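Long-range contacts in indole-3-acetic acid-amido synthetase GH3.15 (Arabidopsis thaliana, PDB 6E1Q), which catalyses the ATP-dependent conjugation of glutamine, and possibly cysteine, to the auxin precursor indole-3-butyric acid, and of glutamine to the herbicide 2,4-DB: residues 354-362 / 385-396; 500-511 / 525-533. All blocks are in the same frame, centred on the assembly; numbering follows the deposited sequence.

Contact 1 of 2, residues 354-362 / 385-396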
loop_
_atom_site.group_PDB
_atom_site.type_symbol
_atom_site.label_atom_id
_atom_site.label_comp_id
_atom_site.label_asym_id
_atom_site.label_seq_id
_atom_site.Cartn_x
_atom_site.Cartn_y
_atom_site.Cartn_z
ATOM N N MET A 354 12.641 15.163 -5.896
ATOM C CA MET A 354 11.328 14.707 -6.350
ATOM C C MET A 354 10.215 15.710 -6.067
ATOM O O MET A 354 9.084 15.500 -6.514
ATOM C CB MET A 354 10.984 13.364 -5.701
ATOM C CG MET A 354 12.051 12.304 -5.943
ATOM S SD MET A 354 12.371 12.064 -7.718
ATOM C CE MET A 354 10.795 11.357 -8.207
ATOM N N GLY A 355 10.514 16.787 -5.364
ATOM C CA GLY A 355 9.519 17.768 -4.979
ATOM C C GLY A 355 10.065 18.608 -3.853
ATOM O O GLY A 355 11.144 18.348 -3.331
ATOM N N TYR A 356 9.321 19.654 -3.509
ATOM C CA TYR A 356 9.645 20.486 -2.353
ATOM C C TYR A 356 8.801 20.012 -1.180
ATOM O O TYR A 356 7.567 20.005 -1.264
ATOM C CB TYR A 356 9.396 21.973 -2.623
ATOM C CG TYR A 356 9.861 22.872 -1.486
ATOM C CD1 TYR A 356 11.212 23.144 -1.299
ATOM C CD2 TYR A 356 8.951 23.428 -0.590
ATOM C CE1 TYR A 356 11.643 23.953 -0.265
ATOM C CE2 TYR A 356 9.375 24.241 0.458
ATOM C CZ TYR A 356 10.727 24.503 0.610
ATOM O OH TYR A 356 11.176 25.308 1.638
ATOM N N PHE A 357 9.465 19.633 -0.092
ATOM C CA PHE A 357 8.844 18.881 0.992
ATOM C C PHE A 357 8.872 19.698 2.272
ATOM O O PHE A 357 9.949 20.035 2.774
ATOM C CB PHE A 357 9.562 17.549 1.213
ATOM C CG PHE A 357 9.577 16.654 0.006
ATOM C CD1 PHE A 357 8.413 16.047 -0.431
ATOM C CD2 PHE A 357 10.750 16.405 -0.675
ATOM C CE1 PHE A 357 8.424 15.222 -1.539
ATOM C CE2 PHE A 357 10.770 15.578 -1.760
ATOM C CZ PHE A 357 9.598 14.990 -2.203
ATOM N N GLU A 358 7.697 20.007 2.801
ATOM C CA GLU A 358 7.567 20.582 4.131
ATOM C C GLU A 358 6.890 19.579 5.051
ATOM O O GLU A 358 6.380 18.540 4.620
ATOM C CB GLU A 358 6.781 21.895 4.090
ATOM C CG GLU A 358 7.481 22.992 3.296
ATOM C CD GLU A 358 6.582 24.189 3.077
ATOM O OE1 GLU A 358 5.625 24.074 2.278
ATOM O OE2 GLU A 358 6.829 25.241 3.705
ATOM N N PHE A 359 6.890 19.888 6.342
ATOM C CA PHE A 359 6.394 18.925 7.317
ATOM C C PHE A 359 5.609 19.653 8.388
ATOM O O PHE A 359 6.119 20.572 9.035
ATOM C CB PHE A 359 7.536 18.103 7.911
ATOM C CG PHE A 359 8.178 17.210 6.892
ATOM C CD1 PHE A 359 9.198 17.690 6.084
ATOM C CD2 PHE A 359 7.687 15.932 6.663
ATOM C CE1 PHE A 359 9.749 16.891 5.095
ATOM C CE2 PHE A 359 8.239 15.128 5.690
ATOM C CZ PHE A 359 9.276 15.615 4.907
ATOM N N LEU A 360 4.370 19.231 8.553
ATOM C CA LEU A 360 3.479 19.777 9.555
ATOM C C LEU A 360 3.598 18.936 10.822
ATOM O O LEU A 360 3.360 17.720 10.791
ATOM C CB LEU A 360 2.058 19.775 8.991
ATOM C CG LEU A 360 0.860 20.214 9.808
ATOM C CD1 LEU A 360 1.149 21.521 10.533
ATOM C CD2 LEU A 360 -0.319 20.348 8.843
ATOM N N GLU A 361 3.999 19.574 11.927
ATOM C CA GLU A 361 4.046 18.885 13.214
ATOM C C GLU A 361 2.665 18.359 13.566
ATOM O O GLU A 361 1.663 19.056 13.402
ATOM C CB GLU A 361 4.534 19.820 14.323
ATOM C CG GLU A 361 5.939 20.360 14.155
ATOM C CD GLU A 361 6.439 21.058 15.414
ATOM O OE1 GLU A 361 5.615 21.662 16.131
ATOM O OE2 GLU A 361 7.656 21.001 15.692
ATOM N N VAL A 362 2.613 17.132 14.068
ATOM C CA VAL A 362 1.352 16.424 14.270
ATOM C C VAL A 362 0.853 16.530 15.706
ATOM O O VAL A 362 -0.323 16.822 15.930
ATOM C CB VAL A 362 1.498 14.950 13.835
ATOM C CG1 VAL A 362 0.374 14.117 14.415
ATOM C CG2 VAL A 362 1.520 14.868 12.327
ATOM N N VAL A 385 13.543 19.206 10.318
ATOM C CA VAL A 385 12.768 18.231 11.065
ATOM C C VAL A 385 13.529 17.773 12.330
ATOM O O VAL A 385 14.765 17.793 12.379
ATOM C CB VAL A 385 12.485 17.092 10.067
ATOM C CG1 VAL A 385 13.184 15.804 10.444
ATOM C CG2 VAL A 385 10.986 16.959 9.769
ATOM N N LYS A 386 12.784 17.368 13.366
ATOM C CA LYS A 386 13.338 17.012 14.677
ATOM C C LYS A 386 13.240 15.510 14.903
ATOM O O LYS A 386 12.148 14.941 14.810
ATOM C CB LYS A 386 12.586 17.711 15.813
ATOM C CG LYS A 386 12.918 19.154 16.051
ATOM C CD LYS A 386 12.868 19.435 17.548
ATOM C CE LYS A 386 11.813 20.463 17.889
ATOM N NZ LYS A 386 12.400 21.827 18.044
ATOM N N ILE A 387 14.363 14.873 15.253
ATOM C CA ILE A 387 14.342 13.420 15.404
ATOM C C ILE A 387 13.414 13.033 16.545
ATOM O O ILE A 387 13.453 13.634 17.625
ATOM C CB ILE A 387 15.760 12.876 15.637
ATOM C CG1 ILE A 387 16.663 13.178 14.434
ATOM C CG2 ILE A 387 15.717 11.365 15.870
ATOM C CD1 ILE A 387 16.008 12.844 13.105
ATOM N N GLY A 388 12.575 12.017 16.308
ATOM C CA GLY A 388 11.625 11.524 17.285
ATOM C C GLY A 388 10.251 12.165 17.240
ATOM O O GLY A 388 9.337 11.656 17.895
ATOM N N HIS A 389 10.082 13.262 16.494
ATOM C CA HIS A 389 8.816 13.969 16.363
ATOM C C HIS A 389 8.027 13.482 15.142
ATOM O O HIS A 389 8.598 13.020 14.145
ATOM C CB HIS A 389 9.055 15.474 16.229
ATOM C CG HIS A 389 9.505 16.148 17.490
ATOM N ND1 HIS A 389 10.192 15.491 18.489
ATOM C CD2 HIS A 389 9.363 17.426 17.909
ATOM C CE1 HIS A 389 10.455 16.337 19.470
ATOM N NE2 HIS A 389 9.977 17.521 19.136
ATOM N N ASP A 390 6.699 13.624 15.220
ATOM C CA ASP A 390 5.772 13.124 14.206
ATOM C C ASP A 390 5.411 14.258 13.267
ATOM O O ASP A 390 5.240 15.396 13.704
ATOM C CB ASP A 390 4.486 12.563 14.834
ATOM C CG ASP A 390 4.706 11.226 15.563
ATOM O OD1 ASP A 390 5.805 10.648 15.458
ATOM O OD2 ASP A 390 3.772 10.742 16.236
ATOM N N TYR A 391 5.265 13.941 11.980
ATOM C CA TYR A 391 5.007 14.968 10.988
ATOM C C TYR A 391 4.085 14.444 9.898
ATOM O O TYR A 391 4.103 13.258 9.565
ATOM C CB TYR A 391 6.295 15.444 10.343
ATOM C CG TYR A 391 7.283 16.127 11.264
ATOM C CD1 TYR A 391 7.218 17.501 11.493
ATOM C CD2 TYR A 391 8.308 15.406 11.861
ATOM C CE1 TYR A 391 8.149 18.135 12.324
ATOM C CE2 TYR A 391 9.243 16.022 12.687
ATOM C CZ TYR A 391 9.158 17.383 12.915
ATOM O OH TYR A 391 10.095 17.985 13.726
ATOM N N GLU A 392 3.319 15.358 9.311
ATOM C CA GLU A 392 2.576 15.079 8.092
ATOM C C GLU A 392 3.263 15.766 6.921
ATOM O O GLU A 392 3.469 16.985 6.974
ATOM C CB GLU A 392 1.121 15.555 8.221
ATOM C CG GLU A 392 0.352 15.432 6.904
ATOM C CD GLU A 392 -1.102 15.898 6.977
ATOM O OE1 GLU A 392 -1.503 16.570 7.957
ATOM O OE2 GLU A 392 -1.839 15.587 6.021
ATOM N N PRO A 393 3.630 15.066 5.849
ATOM C CA PRO A 393 4.303 15.750 4.736
ATOM C C PRO A 393 3.368 16.720 4.028
ATOM O O PRO A 393 2.163 16.489 3.911
ATOM C CB PRO A 393 4.727 14.606 3.806
ATOM C CG PRO A 393 4.657 13.365 4.663
ATOM C CD PRO A 393 3.500 13.623 5.605
ATOM N N VAL A 394 3.952 17.825 3.577
ATOM C CA VAL A 394 3.275 18.899 2.871
ATOM C C VAL A 394 4.094 19.123 1.606
ATOM O O VAL A 394 5.224 19.635 1.677
ATOM C CB VAL A 394 3.192 20.173 3.731
ATOM C CG1 VAL A 394 2.570 21.308 2.965
ATOM C CG2 VAL A 394 2.396 19.900 5.016
ATOM N N VAL A 395 3.565 18.697 0.457
ATOM C CA VAL A 395 4.368 18.565 -0.751
ATOM C C VAL A 395 3.978 19.626 -1.764
ATOM O O VAL A 395 2.802 19.977 -1.922
ATOM C CB VAL A 395 4.271 17.153 -1.368
ATOM C CG1 VAL A 395 4.644 16.089 -0.330
ATOM C CG2 VAL A 395 2.856 16.897 -1.969
ATOM N N THR A 396 4.948 20.101 -2.503
ATOM C CA THR A 396 4.780 21.036 -3.566
ATOM C C THR A 396 5.453 20.338 -4.719
ATOM O O THR A 396 6.596 20.001 -4.654
ATOM C CB THR A 396 5.430 22.351 -3.267
ATOM O OG1 THR A 396 4.659 23.006 -2.302
ATOM C CG2 THR A 396 5.446 23.180 -4.441
HETATM O O HOH W 1 5.505 22.154 0.235
#
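Strands 356-361 and 390-396 pair side by side and antiparallel in the GH3 central domain, a largely buried pairing whose Leu-360 to Val-362 end is partly exposed; it runs from Tyr-356 with Thr-396 to Glu-361 with Tyr-391. Tyr-356, Glu-358 and Leu-360 each both donate to and accept from their partners; in the middle pair Glu-358 N lies 2.7 Å from Val-394 O. The return bond of that pair, from Val-394 N to Glu-358 O, rises 44° out of the carbonyl plane, whereas both bonds of the Tyr-356 and Thr-396 pair lie in it. Beyond the regular ladder, Val-362 N still reaches Asp-390 O at 3.2 Å.

Phe-357, Phe-359, Pro-393 and Val-395 share one face. Phe-359 CG sits beside its own backbone N (chi1 -67°), which turns the ring toward Pro-393, with Phe-359 CE2 4.0 Å from Pro-393 CB; the ring also stacks with Phe-422. Separately, Phe-359 CB lies 3.6 Å from Tyr-391 CD1. Val-395 CG1 meets the Phe-357 ring at its edge, 3.8 Å from Phe-357 CD1. This is a two-strand section of the antiparallel part of the GH3 fold, with strand 379-381 flanking 356-361 and strand 404-416 flanking 390-396. Pro-393 lies about 4 Å, side chain to side chain, from the ATP-binding residues Tyr-326 and Asp-408, so this face adjoins the nucleotide site.

The other face is more polar. A water lies 2.8 Å from Glu-358 OE1 and also bonds Val-394 O and Thr-396 OG1, joining the strands through side chains and backbone. Glu-358 OE2 forms salt bridges with Lys-59 and Arg-403, which probably stabilise its negative charge, while Arg-403 N bonds Thr-396 OG1. Farther along, Leu-360 and Glu-392 run side by side, and Glu-392 OE1 pairs with Arg-405.

Contact 2 of 2, residues 500-511 / 525-533; sequences MEECCFTVEESL and IGPLEIKVV
Helix 500-510 packs across strand 529-533 with the axes 8.1 Å apart at closest approach and their N-to-C directions 130° apart; the nearest CA atoms are those of Cys-504 and Leu-528, 6.1 Å apart. Leu-528 divides its branches: CD1 reaches Val-507 CG1 at 3.8 Å, while CD2 lies against the backbone of Cys-504. Ile-530 takes the next place, its CG1 3.6 Å from Cys-504 SG and its CG2 3.7 Å from Met-500 CE. The Met-500 chain bends at chi2 and chi3 (-44° and -68°), which turns that methyl against both Ile-530 CG2 and Val-532 CG2.

Glu-508 slides past Leu-528 in the opposite direction, Glu-508 CG 3.4 Å from Leu-528 CB, and OE2 accepts a weak bond from Leu-528 N. Tyr-515 OH makes a hydrogen bond and Arg-519 NE a salt bridge to Glu-508 OE2, and Ser-580 OG is hydrogen-bonded to OE1, so both carboxylate oxygens of this buried side chain have partners.

Within the C-terminal domain, strand 529-533 lies between strands 477-485 and 574-579; the helix covers one face of this sheet, and its Val-507 also touches Ala-447 and Ala-451 of helix 441-452.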
loop_
_atom_site.group_PDB
_atom_site.type_symbol
_atom_site.label_atom_id
_atom_site.label_comp_id
_atom_site.label_asym_id
_atom_site.label_seq_id
_atom_site.Cartn_x
_atom_site.Cartn_y
_atom_site.Cartn_z
ATOM N N MET A 500 -9.144 -15.502 25.401
ATOM C CA MET A 500 -9.900 -14.533 24.594
ATOM C C MET A 500 -10.327 -13.337 25.426
ATOM O O MET A 500 -10.259 -12.195 24.961
ATOM C CB MET A 500 -11.135 -15.189 23.945
ATOM C CG MET A 500 -10.812 -16.071 22.745
ATOM S SD MET A 500 -9.599 -15.272 21.656
ATOM C CE MET A 500 -10.560 -13.901 20.993
ATOM N N GLU A 501 -10.752 -13.579 26.667
ATOM C CA GLU A 501 -11.170 -12.474 27.519
ATOM C C GLU A 501 -9.986 -11.580 27.875
ATOM O O GLU A 501 -10.130 -10.353 27.966
ATOM C CB GLU A 501 -11.859 -13.022 28.770
ATOM C CG GLU A 501 -13.243 -13.619 28.471
ATOM C CD GLU A 501 -13.971 -14.143 29.718
ATOM O OE1 GLU A 501 -13.320 -14.696 30.635
ATOM O OE2 GLU A 501 -15.214 -14.003 29.770
ATOM N N GLU A 502 -8.806 -12.173 28.075
ATOM C CA GLU A 502 -7.622 -11.350 28.313
ATOM C C GLU A 502 -7.222 -10.590 27.055
ATOM O O GLU A 502 -6.721 -9.462 27.156
ATOM C CB GLU A 502 -6.470 -12.212 28.838
ATOM C CG GLU A 502 -5.227 -11.429 29.307
ATOM C CD GLU A 502 -5.454 -10.629 30.586
ATOM O OE1 GLU A 502 -6.547 -10.754 31.178
ATOM O OE2 GLU A 502 -4.529 -9.881 31.010
ATOM N N CYS A 503 -7.460 -11.170 25.866
ATOM C CA CYS A 503 -7.242 -10.426 24.624
ATOM C C CYS A 503 -8.105 -9.171 24.590
ATOM O O CYS A 503 -7.631 -8.083 24.239
ATOM C CB CYS A 503 -7.551 -11.301 23.401
ATOM S SG CYS A 503 -6.268 -12.522 23.086
ATOM N N CYS A 504 -9.388 -9.313 24.938
ATOM C CA CYS A 504 -10.279 -8.160 24.971
ATOM C C CYS A 504 -9.701 -7.058 25.840
ATOM O O CYS A 504 -9.628 -5.892 25.430
ATOM C CB CYS A 504 -11.651 -8.570 25.498
ATOM S SG CYS A 504 -12.601 -9.587 24.399
ATOM N N PHE A 505 -9.271 -7.424 27.050
ATOM C CA PHE A 505 -8.700 -6.449 27.971
ATOM C C PHE A 505 -7.437 -5.810 27.406
ATOM O O PHE A 505 -7.212 -4.606 27.579
ATOM C CB PHE A 505 -8.389 -7.124 29.298
ATOM C CG PHE A 505 -7.571 -6.294 30.204
ATOM C CD1 PHE A 505 -8.136 -5.211 30.864
ATOM C CD2 PHE A 505 -6.226 -6.585 30.407
ATOM C CE1 PHE A 505 -7.378 -4.430 31.738
ATOM C CE2 PHE A 505 -5.454 -5.804 31.263
ATOM C CZ PHE A 505 -6.031 -4.726 31.933
ATOM N N THR A 506 -6.601 -6.603 26.732
ATOM C CA THR A 506 -5.308 -6.096 26.286
ATOM C C THR A 506 -5.482 -5.042 25.208
ATOM O O THR A 506 -4.730 -4.063 25.172
ATOM C CB THR A 506 -4.444 -7.257 25.791
ATOM O OG1 THR A 506 -4.345 -8.216 26.842
ATOM C CG2 THR A 506 -3.040 -6.794 25.414
ATOM N N VAL A 507 -6.459 -5.227 24.315
ATOM C CA VAL A 507 -6.835 -4.149 23.401
ATOM C C VAL A 507 -7.216 -2.903 24.186
ATOM O O VAL A 507 -6.729 -1.799 23.910
ATOM C CB VAL A 507 -7.997 -4.576 22.486
ATOM C CG1 VAL A 507 -8.307 -3.450 21.492
ATOM C CG2 VAL A 507 -7.673 -5.844 21.741
ATOM N N GLU A 508 -8.116 -3.062 25.164
ATOM C CA GLU A 508 -8.610 -1.903 25.904
ATOM C C GLU A 508 -7.485 -1.182 26.618
ATOM O O GLU A 508 -7.421 0.051 26.607
ATOM C CB GLU A 508 -9.656 -2.325 26.925
ATOM C CG GLU A 508 -10.944 -2.808 26.335
ATOM C CD GLU A 508 -12.073 -2.710 27.329
ATOM O OE1 GLU A 508 -12.012 -3.414 28.361
ATOM O OE2 GLU A 508 -13.009 -1.924 27.087
ATOM N N GLU A 509 -6.593 -1.941 27.256
ATOM C CA GLU A 509 -5.504 -1.342 28.010
ATOM C C GLU A 509 -4.557 -0.587 27.095
ATOM O O GLU A 509 -3.820 0.287 27.565
ATOM C CB GLU A 509 -4.768 -2.443 28.794
ATOM C CG GLU A 509 -3.540 -2.016 29.583
ATOM C CD GLU A 509 -3.870 -1.328 30.906
ATOM O OE1 GLU A 509 -5.067 -1.189 31.238
ATOM O OE2 GLU A 509 -2.923 -0.928 31.618
ATOM N N SER A 510 -4.580 -0.900 25.794
ATOM C CA SER A 510 -3.733 -0.261 24.800
ATOM C C SER A 510 -4.373 0.954 24.138
ATOM O O SER A 510 -3.693 1.635 23.364
ATOM C CB SER A 510 -3.364 -1.260 23.709
ATOM O OG SER A 510 -2.445 -2.225 24.160
ATOM N N LEU A 511 -5.656 1.224 24.380
ATOM C CA LEU A 511 -6.294 2.367 23.746
ATOM C C LEU A 511 -5.939 3.629 24.535
ATOM O O LEU A 511 -5.181 3.583 25.511
ATOM C CB LEU A 511 -7.799 2.132 23.623
ATOM C CG LEU A 511 -8.207 0.886 22.817
ATOM C CD1 LEU A 511 -9.700 0.637 22.888
ATOM C CD2 LEU A 511 -7.767 0.960 21.363
ATOM N N ILE A 525 -18.659 4.176 28.291
ATOM C CA ILE A 525 -18.150 3.172 27.360
ATOM C C ILE A 525 -18.230 1.811 28.035
ATOM O O ILE A 525 -17.737 1.638 29.156
ATOM C CB ILE A 525 -16.714 3.488 26.902
ATOM C CG1 ILE A 525 -16.692 4.783 26.085
ATOM C CG2 ILE A 525 -16.163 2.362 26.040
ATOM C CD1 ILE A 525 -15.317 5.418 25.956
ATOM N N GLY A 526 -18.869 0.854 27.364
ATOM C CA GLY A 526 -19.007 -0.483 27.890
ATOM C C GLY A 526 -17.814 -1.365 27.557
ATOM O O GLY A 526 -16.825 -0.922 26.962
ATOM N N PRO A 527 -17.898 -2.644 27.928
ATOM C CA PRO A 527 -16.733 -3.531 27.798
ATOM C C PRO A 527 -16.471 -3.916 26.349
ATOM O O PRO A 527 -17.380 -4.325 25.626
ATOM C CB PRO A 527 -17.120 -4.752 28.644
ATOM C CG PRO A 527 -18.350 -4.320 29.441
ATOM C CD PRO A 527 -19.030 -3.310 28.589
ATOM N N LEU A 528 -15.211 -3.807 25.935
ATOM C CA LEU A 528 -14.858 -4.164 24.570
ATOM C C LEU A 528 -15.178 -5.627 24.306
ATOM O O LEU A 528 -15.052 -6.487 25.183
ATOM C CB LEU A 528 -13.381 -3.900 24.297
ATOM C CG LEU A 528 -12.884 -4.177 22.871
ATOM C CD1 LEU A 528 -11.937 -3.089 22.412
ATOM C CD2 LEU A 528 -12.199 -5.541 22.793
ATOM N N GLU A 529 -15.588 -5.897 23.071
ATOM C CA GLU A 529 -16.034 -7.214 22.651
ATOM C C GLU A 529 -15.223 -7.662 21.452
ATOM O O GLU A 529 -15.050 -6.900 20.498
ATOM C CB GLU A 529 -17.520 -7.183 22.292
ATOM C CG GLU A 529 -18.065 -8.482 21.749
ATOM C CD GLU A 529 -19.591 -8.459 21.642
ATOM O OE1 GLU A 529 -20.189 -7.366 21.775
ATOM O OE2 GLU A 529 -20.187 -9.535 21.432
ATOM N N ILE A 530 -14.738 -8.898 21.490
ATOM C CA ILE A 530 -14.117 -9.527 20.337
ATOM C C ILE A 530 -15.037 -10.640 19.873
ATOM O O ILE A 530 -15.435 -11.504 20.672
ATOM C CB ILE A 530 -12.708 -10.065 20.642
ATOM C CG1 ILE A 530 -11.742 -8.912 20.921
ATOM C CG2 ILE A 530 -12.210 -10.927 19.472
ATOM C CD1 ILE A 530 -10.348 -9.362 21.353
ATOM N N LYS A 531 -15.392 -10.605 18.589
ATOM C CA LYS A 531 -16.183 -11.650 17.958
ATOM C C LYS A 531 -15.282 -12.397 16.984
ATOM O O LYS A 531 -14.662 -11.785 16.106
ATOM C CB LYS A 531 -17.409 -11.070 17.252
ATOM C CG LYS A 531 -18.387 -10.337 18.197
ATOM C CD LYS A 531 -19.444 -9.520 17.440
ATOM C CE LYS A 531 -20.836 -9.763 17.982
ATOM N NZ LYS A 531 -21.647 -8.529 18.144
ATOM N N VAL A 532 -15.164 -13.704 17.177
ATOM C CA VAL A 532 -14.391 -14.538 16.267
ATOM C C VAL A 532 -15.274 -14.927 15.089
ATOM O O VAL A 532 -16.384 -15.436 15.271
ATOM C CB VAL A 532 -13.852 -15.772 17.000
ATOM C CG1 VAL A 532 -13.163 -16.711 16.034
ATOM C CG2 VAL A 532 -12.887 -15.325 18.090
ATOM N N VAL A 533 -14.797 -14.671 13.878
ATOM C CA VAL A 533 -15.571 -14.976 12.679
ATOM C C VAL A 533 -14.969 -16.191 11.993
ATOM O O VAL A 533 -13.767 -16.454 12.091
ATOM C CB VAL A 533 -15.651 -13.771 11.723
ATOM C CG1 VAL A 533 -16.509 -12.689 12.346
ATOM C CG2 VAL A 533 -14.247 -13.232 11.429
#

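How the contacts relate
Followed from the N terminus, the chain runs through strands 321-327, 332-335 and 348-350 before strand 356-361 opens contact 1. The 22 residues between its segments hold first a loop with 364-376 unmodelled, then the short strand 379-381, which pairs with the far edge of 356-361; strand 390-396 then closes the contact. Only later does helix 497-510 open contact 2, closed by strand 529-533 after a connection made largely of helix 513-522. The two contacts are therefore in series, neither nested nor crossed. The centres of contact 1 and contact 2 are about 35 Å apart. Contact 1 joins strands of the central domain, whereas contact 2 fixes a helix onto the C-terminal sheet.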